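Local coordinates for protein ABC sugar (Ribose) transporter, periplasmic substrate-binding subunit (Rhodobacter sphaeroides, PDB 3L49) that probably binds a sugar in the periplasm, serving as the substrate-binding subunit of an ABC transporter, at residues 129-134 with 163-168; 203-207 with 219-223; 100-104 with 254-258; 103-107 with 246-251. All coordinates share one frame; numbering follows the deposited sequence.

Contact 1 (129-134 with 163-168)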
loop_
_atom_site.group_PDB
_atom_site.type_symbol
_atom_site.label_atom_id
_atom_site.label_comp_id
_atom_site.label_asym_id
_atom_site.label_seq_id
_atom_site.Cartn_x
_atom_site.Cartn_y
_atom_site.Cartn_z
ATOM N N LEU A 129 -5.994 16.587 8.047
ATOM C CA LEU A 129 -4.548 16.460 7.951
ATOM C C LEU A 129 -4.179 15.260 7.078
ATOM O O LEU A 129 -4.619 14.144 7.343
ATOM C CB LEU A 129 -3.952 16.302 9.348
ATOM C CG LEU A 129 -2.431 16.409 9.452
ATOM C CD1 LEU A 129 -1.944 17.755 8.907
ATOM C CD2 LEU A 129 -1.975 16.188 10.892
ATOM N N VAL A 130 -3.364 15.494 6.050
ATOM C CA VAL A 130 -3.050 14.469 5.047
ATOM C C VAL A 130 -1.559 14.158 4.971
ATOM O O VAL A 130 -0.741 15.051 4.776
ATOM C CB VAL A 130 -3.571 14.869 3.613
ATOM C CG1 VAL A 130 -3.017 13.944 2.524
ATOM C CG2 VAL A 130 -5.074 14.857 3.563
ATOM N N PHE A 131 -1.223 12.881 5.115
ATOM C CA PHE A 131 0.124 12.402 4.863
ATOM C C PHE A 131 0.223 11.889 3.429
ATOM O O PHE A 131 -0.473 10.942 3.057
ATOM C CB PHE A 131 0.480 11.291 5.847
ATOM C CG PHE A 131 0.812 11.784 7.222
ATOM C CD1 PHE A 131 -0.197 12.156 8.109
ATOM C CD2 PHE A 131 2.135 11.869 7.637
ATOM C CE1 PHE A 131 0.108 12.609 9.381
ATOM C CE2 PHE A 131 2.453 12.319 8.906
ATOM C CZ PHE A 131 1.437 12.687 9.784
ATOM N N ASN A 132 1.087 12.517 2.634
ATOM C CA ASN A 132 1.220 12.191 1.212
ATOM C C ASN A 132 2.681 12.083 0.758
ATOM O O ASN A 132 3.135 12.813 -0.125
ATOM C CB ASN A 132 0.447 13.221 0.367
ATOM C CG ASN A 132 0.280 12.793 -1.083
ATOM O OD1 ASN A 132 0.298 11.600 -1.410
ATOM N ND2 ASN A 132 0.124 13.772 -1.963
ATOM N N GLY A 133 3.413 11.157 1.364
ATOM C CA GLY A 133 4.838 11.022 1.107
ATOM C C GLY A 133 5.202 9.883 0.178
ATOM O O GLY A 133 6.390 9.593 -0.021
ATOM N N PHE A 134 4.188 9.239 -0.395
ATOM C CA PHE A 134 4.400 8.033 -1.202
ATOM C C PHE A 134 3.635 8.052 -2.519
ATOM O O PHE A 134 3.350 6.997 -3.085
ATOM C CB PHE A 134 4.054 6.777 -0.386
ATOM C CG PHE A 134 5.084 6.431 0.656
ATOM C CD1 PHE A 134 4.902 6.806 1.984
ATOM C CD2 PHE A 134 6.246 5.741 0.302
ATOM C CE1 PHE A 134 5.864 6.491 2.953
ATOM C CE2 PHE A 134 7.210 5.418 1.259
ATOM C CZ PHE A 134 7.021 5.795 2.588
ATOM N N GLU A 163 0.558 19.336 3.133
ATOM C CA GLU A 163 0.427 17.924 3.401
ATOM C C GLU A 163 1.727 17.454 4.000
ATOM O O GLU A 163 2.801 17.885 3.588
ATOM C CB GLU A 163 0.125 17.147 2.123
ATOM C CG GLU A 163 -1.302 17.306 1.641
ATOM C CD GLU A 163 -1.440 17.109 0.146
ATOM O OE1 GLU A 163 -2.382 17.703 -0.423
ATOM O OE2 GLU A 163 -0.612 16.377 -0.458
ATOM N N LEU A 164 1.615 16.574 4.985
ATOM C CA LEU A 164 2.770 16.040 5.672
ATOM C C LEU A 164 3.367 14.899 4.872
ATOM O O LEU A 164 2.689 14.303 4.035
ATOM C CB LEU A 164 2.373 15.595 7.079
ATOM C CG LEU A 164 1.888 16.771 7.932
ATOM C CD1 LEU A 164 1.567 16.326 9.344
ATOM C CD2 LEU A 164 2.924 17.897 7.950
ATOM N N ARG A 165 4.650 14.627 5.101
ATOM C CA ARG A 165 5.333 13.537 4.420
ATOM C C ARG A 165 5.527 12.368 5.367
ATOM O O ARG A 165 6.335 12.450 6.299
ATOM C CB ARG A 165 6.688 13.995 3.861
ATOM C CG ARG A 165 6.729 14.146 2.347
ATOM C CD ARG A 165 6.258 15.522 1.883
ATOM N NE ARG A 165 5.588 15.447 0.587
ATOM C CZ ARG A 165 4.327 15.808 0.362
ATOM N NH1 ARG A 165 3.815 15.687 -0.857
ATOM N NH2 ARG A 165 3.578 16.298 1.345
ATOM N N ASP A 166 4.773 11.292 5.144
ATOM C CA ASP A 166 5.025 10.046 5.861
ATOM C C ASP A 166 6.264 9.387 5.259
ATOM O O ASP A 166 6.518 9.532 4.063
ATOM C CB ASP A 166 3.790 9.108 5.906
ATOM C CG ASP A 166 3.119 8.910 4.549
ATOM O OD1 ASP A 166 2.987 9.878 3.772
ATOM O OD2 ASP A 166 2.686 7.771 4.275
ATOM N N VAL A 167 7.061 8.711 6.090
ATOM C CA VAL A 167 8.382 8.227 5.663
ATOM C C VAL A 167 8.675 6.779 6.055
ATOM O O VAL A 167 7.977 6.198 6.874
ATOM C CB VAL A 167 9.533 9.119 6.225
ATOM C CG1 VAL A 167 9.423 10.574 5.734
ATOM C CG2 VAL A 167 9.580 9.054 7.752
ATOM N N ILE A 168 9.711 6.215 5.438
ATOM C CA ILE A 168 10.337 4.959 5.838
ATOM C C ILE A 168 11.861 5.201 5.891
ATOM O O ILE A 168 12.412 5.815 4.975
ATOM C CB ILE A 168 9.993 3.810 4.843
ATOM C CG1 ILE A 168 8.525 3.398 4.970
ATOM C CG2 ILE A 168 10.858 2.573 5.087
ATOM C CD1 ILE A 168 8.057 2.438 3.891
#
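Asp166 holds CG between its backbone N and carbonyl carbon (chi1 48°), which carries the carboxylate to Gly133 and Phe134, while the CG of Leu164, anti to its carbonyl carbon (chi1 -63°), sends CD1 against Phe131 CZ and Leu129 CD1, the latter at 3.8 Å. The Leu164 backbone sets CB over one face of the Phe131 ring, a CH-pi contact close to the ring normal, 3.9 Å from the centroid. The backbones form a single bridge at Phe131 and Leu164: Leu164 N donates to Val130 O at 2.8 Å, and Asn132 N returns a straighter bond to Leu164 O (167°). Further along the chain from strand 126-131, in the C-terminal lobe, Gly133 N donates to Asp166 OD1 at 2.8 Å, and the Phe134 ring stands steeply to the carboxylate, CD1 lying 3.3 Å from Asp166 OD2. Trp199 binds OD2 through its indole N-H. Asn132 ND2 reaches Glu163 OE2 at 3.1 Å, the oxygen near the amide plane, while Tyr144 holds OE1. With both oxygens of each acid engaged, the two carboxylates are fixed in rotation, and the donors around Asp166 probably favour its charged form beside Phe134, whose side chain lies close to the bound unidentified ligand.

Contact 2 (203-207 with 219-223)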
loop_
_atom_site.group_PDB
_atom_site.type_symbol
_atom_site.label_atom_id
_atom_site.label_comp_id
_atom_site.label_asym_id
_atom_site.label_seq_id
_atom_site.Cartn_x
_atom_site.Cartn_y
_atom_site.Cartn_z
ATOM N N MET A 203 -0.555 5.880 10.529
ATOM C CA MET A 203 -1.766 6.133 11.303
ATOM C C MET A 203 -1.719 5.488 12.684
ATOM O O MET A 203 -2.410 5.940 13.594
ATOM C CB MET A 203 -3.029 5.750 10.513
ATOM C CG MET A 203 -3.289 6.600 9.263
ATOM S SD MET A 203 -3.421 8.375 9.583
ATOM C CE MET A 203 -1.757 8.967 9.319
ATOM N N ILE A 204 -0.888 4.452 12.837
ATOM C CA ILE A 204 -0.624 3.851 14.149
ATOM C C ILE A 204 0.018 4.893 15.071
ATOM O O ILE A 204 -0.405 5.063 16.212
ATOM C CB ILE A 204 0.244 2.569 14.049
ATOM C CG1 ILE A 204 -0.517 1.463 13.311
ATOM C CG2 ILE A 204 0.625 2.051 15.441
ATOM C CD1 ILE A 204 0.383 0.404 12.666
ATOM N N GLY A 205 1.004 5.610 14.540
ATOM C CA GLY A 205 1.641 6.720 15.236
ATOM C C GLY A 205 0.731 7.900 15.490
ATOM O O GLY A 205 0.719 8.453 16.592
ATOM N N ALA A 206 -0.039 8.280 14.474
ATOM C CA ALA A 206 -0.951 9.431 14.567
ATOM C C ALA A 206 -1.996 9.225 15.659
ATOM O O ALA A 206 -2.287 10.139 16.426
ATOM C CB ALA A 206 -1.619 9.699 13.219
ATOM N N THR A 207 -2.517 8.004 15.737
ATOM C CA THR A 207 -3.473 7.598 16.767
ATOM C C THR A 207 -2.858 7.679 18.162
ATOM O O THR A 207 -3.475 8.242 19.076
ATOM C CB THR A 207 -3.989 6.171 16.494
ATOM O OG1 THR A 207 -4.405 6.081 15.130
ATOM C CG2 THR A 207 -5.160 5.811 17.397
ATOM N N ARG A 219 -10.402 11.633 14.336
ATOM C CA ARG A 219 -10.295 10.236 13.943
ATOM C C ARG A 219 -9.258 10.053 12.840
ATOM O O ARG A 219 -9.038 10.952 12.028
ATOM C CB ARG A 219 -11.662 9.670 13.528
ATOM C CG ARG A 219 -12.703 9.594 14.656
ATOM C CD ARG A 219 -12.403 8.478 15.659
ATOM N NE ARG A 219 -13.453 8.335 16.669
ATOM C CZ ARG A 219 -13.376 8.779 17.923
ATOM N NH1 ARG A 219 -12.289 9.403 18.360
ATOM N NH2 ARG A 219 -14.393 8.589 18.749
ATOM N N THR A 220 -8.597 8.896 12.831
ATOM C CA THR A 220 -7.583 8.592 11.806
ATOM C C THR A 220 -8.067 7.523 10.829
ATOM O O THR A 220 -8.861 6.654 11.193
ATOM C CB THR A 220 -6.229 8.127 12.399
ATOM O OG1 THR A 220 -6.395 6.869 13.064
ATOM C CG2 THR A 220 -5.645 9.170 13.356
ATOM N N TYR A 221 -7.579 7.596 9.591
ATOM C CA TYR A 221 -8.021 6.718 8.510
ATOM C C TYR A 221 -6.849 6.275 7.668
ATOM O O TYR A 221 -6.036 7.097 7.249
ATOM C CB TYR A 221 -9.053 7.434 7.623
ATOM C CG TYR A 221 -10.269 7.884 8.393
ATOM C CD1 TYR A 221 -10.280 9.113 9.045
ATOM C CD2 TYR A 221 -11.386 7.060 8.513
ATOM C CE1 TYR A 221 -11.367 9.517 9.789
ATOM C CE2 TYR A 221 -12.486 7.457 9.255
ATOM C CZ TYR A 221 -12.467 8.694 9.880
ATOM O OH TYR A 221 -13.534 9.117 10.612
ATOM N N GLY A 222 -6.772 4.976 7.398
ATOM C CA GLY A 222 -5.688 4.440 6.580
ATOM C C GLY A 222 -6.079 3.156 5.892
ATOM O O GLY A 222 -7.233 2.739 5.954
ATOM N N VAL A 223 -5.100 2.526 5.250
ATOM C CA VAL A 223 -5.326 1.370 4.388
ATOM C C VAL A 223 -4.303 0.296 4.718
ATOM O O VAL A 223 -3.139 0.619 4.892
ATOM C CB VAL A 223 -5.145 1.754 2.894
ATOM C CG1 VAL A 223 -5.090 0.507 2.000
ATOM C CG2 VAL A 223 -6.232 2.722 2.414
#
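Thr220 and Met203 bury the most surface here, and their side chains lie alongside, running in opposite senses. Met203 comes off the helix toward the strand and turns twice beyond CB, bringing SD to 4.0 Å from Thr220 CB. Its CG rests 3.4 Å from Tyr221 O, so the base of the thioether chain lies against the strand backbone itself. The methyl CG2 of Thr220 faces Ala206 CB at 4.1 Å. Helix 200-212 and strand 219-222 are the last two elements of a beta-alpha-beta unit that starts with strand 194-197, and the helix segment runs back almost exactly antiparallel to the strand, with the two segment axes 8.5 Å apart at their closest. Within this buried layer Thr220 OG1 lies between its backbone N and carbonyl carbon (chi1 66°), from where it donates to Thr207 OG1 at 3.0 Å. Thr207 OG1 in turn lies against Met203 O one helical turn back, at a distance short enough to be doubtful in detail; that carbonyl also accepts from Thr207 N. A valine in place of Thr207 would probably leave the Thr220 hydroxyl without its acceptor in a buried setting. Phe229 of helix 227-234 packs against Met203, Thr207 and Thr220 together.

Contact 3 (100-104 with 254-258)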
loop_
_atom_site.group_PDB
_atom_site.type_symbol
_atom_site.label_atom_id
_atom_site.label_comp_id
_atom_site.label_asym_id
_atom_site.label_seq_id
_atom_site.Cartn_x
_atom_site.Cartn_y
_atom_site.Cartn_z
ATOM N N ILE A 100 2.660 -7.883 -17.902
ATOM C CA ILE A 100 1.587 -8.723 -18.428
ATOM C C ILE A 100 0.343 -8.628 -17.523
ATOM O O ILE A 100 -0.787 -8.510 -17.999
ATOM C CB ILE A 100 2.072 -10.197 -18.552
ATOM C CG1 ILE A 100 3.049 -10.328 -19.726
ATOM C CG2 ILE A 100 0.900 -11.187 -18.710
ATOM C CD1 ILE A 100 4.045 -11.461 -19.581
ATOM N N ASN A 101 0.576 -8.643 -16.218
ATOM C CA ASN A 101 -0.489 -8.687 -15.229
ATOM C C ASN A 101 -0.058 -7.932 -13.973
ATOM O O ASN A 101 1.108 -7.970 -13.583
ATOM C CB ASN A 101 -0.853 -10.158 -14.920
ATOM C CG ASN A 101 -1.796 -10.308 -13.717
ATOM O OD1 ASN A 101 -1.354 -10.324 -12.567
ATOM N ND2 ASN A 101 -3.096 -10.440 -13.985
ATOM N N ASN A 102 -1.006 -7.238 -13.361
ATOM C CA ASN A 102 -0.815 -6.630 -12.061
ATOM C C ASN A 102 -1.832 -7.186 -11.078
ATOM O O ASN A 102 -3.013 -6.889 -11.196
ATOM C CB ASN A 102 -0.968 -5.109 -12.160
ATOM C CG ASN A 102 -0.796 -4.422 -10.820
ATOM O OD1 ASN A 102 0.158 -4.687 -10.088
ATOM N ND2 ASN A 102 -1.720 -3.531 -10.494
ATOM N N THR A 103 -1.379 -8.002 -10.126
ATOM C CA THR A 103 -2.249 -8.483 -9.054
ATOM C C THR A 103 -2.221 -7.478 -7.898
ATOM O O THR A 103 -1.160 -7.023 -7.503
ATOM C CB THR A 103 -1.860 -9.909 -8.586
ATOM O OG1 THR A 103 -1.894 -10.801 -9.709
ATOM C CG2 THR A 103 -2.835 -10.422 -7.530
ATOM N N THR A 104 -3.394 -7.136 -7.369
ATOM C CA THR A 104 -3.546 -5.987 -6.472
ATOM C C THR A 104 -4.920 -6.024 -5.792
ATOM O O THR A 104 -5.555 -7.062 -5.764
ATOM C CB THR A 104 -3.326 -4.650 -7.259
ATOM O OG1 THR A 104 -3.373 -3.522 -6.373
ATOM C CG2 THR A 104 -4.350 -4.487 -8.399
ATOM N N LEU A 254 -2.064 -15.115 -5.743
ATOM C CA LEU A 254 -2.766 -14.946 -7.019
ATOM C C LEU A 254 -1.838 -14.515 -8.149
ATOM O O LEU A 254 -2.036 -14.905 -9.303
ATOM C CB LEU A 254 -3.903 -13.928 -6.872
ATOM C CG LEU A 254 -5.202 -14.310 -6.159
ATOM C CD1 LEU A 254 -5.953 -13.053 -5.727
ATOM C CD2 LEU A 254 -6.070 -15.198 -7.047
ATOM N N ALA A 255 -0.843 -13.697 -7.800
ATOM C CA ALA A 255 0.187 -13.244 -8.726
ATOM C C ALA A 255 0.997 -14.406 -9.301
ATOM O O ALA A 255 1.306 -14.414 -10.488
ATOM C CB ALA A 255 1.104 -12.232 -8.045
ATOM N N VAL A 256 1.312 -15.388 -8.457
ATOM C CA VAL A 256 2.082 -16.563 -8.867
ATOM C C VAL A 256 1.267 -17.456 -9.810
ATOM O O VAL A 256 1.815 -18.048 -10.742
ATOM C CB VAL A 256 2.642 -17.344 -7.640
ATOM C CG1 VAL A 256 3.386 -18.606 -8.066
ATOM C CG2 VAL A 256 3.578 -16.459 -6.852
ATOM N N GLN A 257 -0.041 -17.546 -9.600
ATOM C CA GLN A 257 -0.830 -18.338 -10.541
ATOM C C GLN A 257 -1.172 -17.599 -11.825
ATOM O O GLN A 257 -1.523 -18.229 -12.803
ATOM C CB GLN A 257 -2.044 -19.021 -9.915
ATOM C CG GLN A 257 -2.568 -18.411 -8.666
ATOM C CD GLN A 257 -3.024 -19.465 -7.681
ATOM O OE1 GLN A 257 -4.146 -19.415 -7.192
ATOM N NE2 GLN A 257 -2.157 -20.432 -7.392
ATOM N N ASN A 258 -1.039 -16.278 -11.829
ATOM C CA ASN A 258 -1.003 -15.538 -13.084
ATOM C C ASN A 258 0.261 -15.867 -13.874
ATOM O O ASN A 258 0.205 -16.050 -15.091
ATOM C CB ASN A 258 -1.119 -14.037 -12.845
ATOM C CG ASN A 258 -2.550 -13.599 -12.623
ATOM O OD1 ASN A 258 -3.469 -14.089 -13.284
ATOM N ND2 ASN A 258 -2.750 -12.677 -11.687
#
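Thr103 meets helix 248-263 with both branches of its side chain, the hydroxyl facing Asn258 and the methyl facing Leu254. Strand 101-105 belongs to the sheet of the N-terminal lobe in this two-lobed periplasmic binding protein fold, and the helix packs on it in an alpha/beta layer. Their segments run nearly antiparallel at 162°, with axes 8.4 Å apart. Packing is closest around Ala255, whose small side chain lets the helix come near: the CA atoms of Thr103 and Ala255 are 5.4 Å apart, and Thr103 OG1 sits 3.4 Å from Ala255 CA. Val92 of the adjoining strand also touches this alanine.

Toward Leu254 the contact thins out. There Thr103 CG2 touches CB at 3.7 Å, and the partly exposed leucine adds little beyond that atom. The other end is buried and polar. The Asn101 and Asn258 side chains meet crosswise, their amide planes 48° apart, and although Asn101 OD1 and Asn258 ND2 are close, the angle is too poor for a hydrogen bond. Asn101 ND2 is instead bound to Lys269 O and to Thr272 OG1, and the same threonine oxygen is a partner of Asn258 ND2. The one hydrogen bond between the two segments, a bent one (130°), runs from Asn258 ND2 to Thr103 OG1 at 2.9 Å, with the hydroxyl oxygen lying in the plane of the Asn258 amide.

Contact 4 (103-107 with 246-251)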
loop_
_atom_site.group_PDB
_atom_site.type_symbol
_atom_site.label_atom_id
_atom_site.label_comp_id
_atom_site.label_asym_id
_atom_site.label_seq_id
_atom_site.Cartn_x
_atom_site.Cartn_y
_atom_site.Cartn_z
ATOM N N THR A 103 -1.379 -8.002 -10.126
ATOM C CA THR A 103 -2.249 -8.483 -9.054
ATOM C C THR A 103 -2.221 -7.478 -7.898
ATOM O O THR A 103 -1.160 -7.023 -7.503
ATOM C CB THR A 103 -1.860 -9.909 -8.586
ATOM O OG1 THR A 103 -1.894 -10.801 -9.709
ATOM C CG2 THR A 103 -2.835 -10.422 -7.530
ATOM N N THR A 104 -3.394 -7.136 -7.369
ATOM C CA THR A 104 -3.546 -5.987 -6.472
ATOM C C THR A 104 -4.920 -6.024 -5.792
ATOM O O THR A 104 -5.555 -7.062 -5.764
ATOM C CB THR A 104 -3.326 -4.650 -7.259
ATOM O OG1 THR A 104 -3.373 -3.522 -6.373
ATOM C CG2 THR A 104 -4.350 -4.487 -8.399
ATOM N N SER A 105 -5.356 -4.896 -5.230
ATOM C CA SER A 105 -6.718 -4.715 -4.741
ATOM C C SER A 105 -7.391 -3.628 -5.559
ATOM O O SER A 105 -6.743 -2.984 -6.391
ATOM C CB SER A 105 -6.711 -4.309 -3.273
ATOM O OG SER A 105 -6.261 -5.368 -2.456
ATOM N N ASN A 106 -8.686 -3.416 -5.329
ATOM C CA ASN A 106 -9.394 -2.345 -6.013
ATOM C C ASN A 106 -9.189 -1.051 -5.252
ATOM O O ASN A 106 -9.969 -0.691 -4.372
ATOM C CB ASN A 106 -10.880 -2.660 -6.178
ATOM C CG ASN A 106 -11.586 -1.693 -7.125
ATOM O OD1 ASN A 106 -11.063 -0.626 -7.455
ATOM N ND2 ASN A 106 -12.784 -2.066 -7.565
ATOM N N ASN A 107 -8.138 -0.341 -5.631
ATOM C CA ASN A 107 -7.702 0.837 -4.891
ATOM C C ASN A 107 -8.553 2.052 -5.175
ATOM O O ASN A 107 -8.533 3.026 -4.418
ATOM C CB ASN A 107 -6.215 1.086 -5.131
ATOM C CG ASN A 107 -5.363 0.090 -4.389
ATOM O OD1 ASN A 107 -5.261 0.155 -3.166
ATOM N ND2 ASN A 107 -4.780 -0.872 -5.111
ATOM N N GLN A 246 -6.906 -5.205 3.526
ATOM C CA GLN A 246 -6.548 -5.952 2.324
ATOM C C GLN A 246 -6.127 -7.387 2.628
ATOM O O GLN A 246 -5.964 -7.760 3.781
ATOM C CB GLN A 246 -5.382 -5.269 1.617
ATOM C CG GLN A 246 -5.641 -3.866 1.106
ATOM C CD GLN A 246 -4.453 -3.358 0.334
ATOM O OE1 GLN A 246 -4.378 -3.515 -0.883
ATOM N NE2 GLN A 246 -3.484 -2.796 1.046
ATOM N N GLN A 247 -5.920 -8.182 1.579
ATOM C CA GLN A 247 -5.407 -9.546 1.737
ATOM C C GLN A 247 -4.066 -9.767 1.016
ATOM O O GLN A 247 -4.049 -10.371 -0.067
ATOM C CB GLN A 247 -6.444 -10.556 1.238
ATOM C CG GLN A 247 -7.779 -10.518 1.968
ATOM C CD GLN A 247 -8.918 -11.072 1.136
ATOM O OE1 GLN A 247 -8.718 -11.920 0.267
ATOM N NE2 GLN A 247 -10.129 -10.602 1.408
ATOM N N PRO A 248 -2.942 -9.269 1.597
ATOM C CA PRO A 248 -1.620 -9.437 0.965
ATOM C C PRO A 248 -1.224 -10.889 0.690
ATOM O O PRO A 248 -0.638 -11.166 -0.358
ATOM C CB PRO A 248 -0.657 -8.796 1.972
ATOM C CG PRO A 248 -1.416 -8.717 3.248
ATOM C CD PRO A 248 -2.825 -8.475 2.833
ATOM N N SER A 249 -1.559 -11.798 1.604
ATOM C CA SER A 249 -1.326 -13.226 1.391
ATOM C C SER A 249 -2.080 -13.779 0.181
ATOM O O SER A 249 -1.557 -14.642 -0.535
ATOM C CB SER A 249 -1.648 -14.033 2.646
ATOM O OG SER A 249 -0.666 -13.803 3.640
ATOM N N GLU A 250 -3.290 -13.272 -0.061
ATOM C CA GLU A 250 -4.026 -13.636 -1.273
ATOM C C GLU A 250 -3.421 -13.047 -2.529
ATOM O O GLU A 250 -3.288 -13.754 -3.529
ATOM C CB GLU A 250 -5.494 -13.246 -1.187
ATOM C CG GLU A 250 -6.357 -14.351 -0.663
ATOM C CD GLU A 250 -6.447 -15.553 -1.591
ATOM O OE1 GLU A 250 -6.242 -16.687 -1.099
ATOM O OE2 GLU A 250 -6.732 -15.371 -2.798
ATOM N N ILE A 251 -3.065 -11.761 -2.460
ATOM C CA ILE A 251 -2.439 -11.039 -3.573
ATOM C C ILE A 251 -1.174 -11.761 -4.069
ATOM O O ILE A 251 -1.039 -12.019 -5.265
ATOM C CB ILE A 251 -2.170 -9.544 -3.198
ATOM C CG1 ILE A 251 -3.453 -8.720 -3.352
ATOM C CG2 ILE A 251 -1.091 -8.938 -4.058
ATOM C CD1 ILE A 251 -3.645 -7.620 -2.294
HETATM O O HOH W 1 -3.221 -2.992 -3.271
#
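The carboxamide of Gln246 meets Ser105 at its oxygen edge: Ser105 OG donates to OE1 at 3.1 Å, in the carbonyl plane and on a lone pair (C=O...O angle 123°). A water donates to the same OE1 at 2.7 Å, and the second flat group, the Asn107 amide, gives its ND2 to that water at 3.2 Å, while Arg143 holds Asn107 OD1. This lies where the chain passes between the two lobes of the periplasmic binding protein fold, strand 101-105 leaving one lobe as residues 246-247 enter it to start helix 248-263. At the far end of the Gln246 amide, NE2 is hydrogen-bonded to the unidentified bound molecule, which is probably from the crystallisation liquor. Two donors on OE1 probably help to hold the amide against flipping, with NE2 turned to the bound molecule. A leucine in place of Gln246 would probably strip the Ser105 hydroxyl and the water of their shared acceptor, and the bound molecule of a donor.

Ile251 fills the space between helix and strand. CG1 is anti to the carbonyl carbon (chi1 -81°), which sends it to 3.6 Å from Thr104 O and lets CD1 reach on to Ser105. Nearer the start of the strand segment, Thr103 CG2 rests 3.3 Å from Ile251 O.

Contacts 1 and 2 lie in the C-terminal lobe with centres about 12 Å apart, and they join through Phe131 CD1 and Met203 CE, 3.7 Å from each other. Contact 3 lies in the N-terminal lobe, and contact 4, about 10 Å away between centres and sharing Thr103 and Thr104, follows the same strand and helix to the crossing between the lobes. A bridge from contact 2 to contact 4 comes from Val223 CG1, which packs 3.8 Å from Gln246 NE2. The unidentified ligand is approached from contacts 1 and 4, by the side chain of Phe134 at about 4 Å and that of Gln246 at about 3 Å (nearest atoms), whereas the side chain of Thr103 in contact 3 stays about 11 Å away.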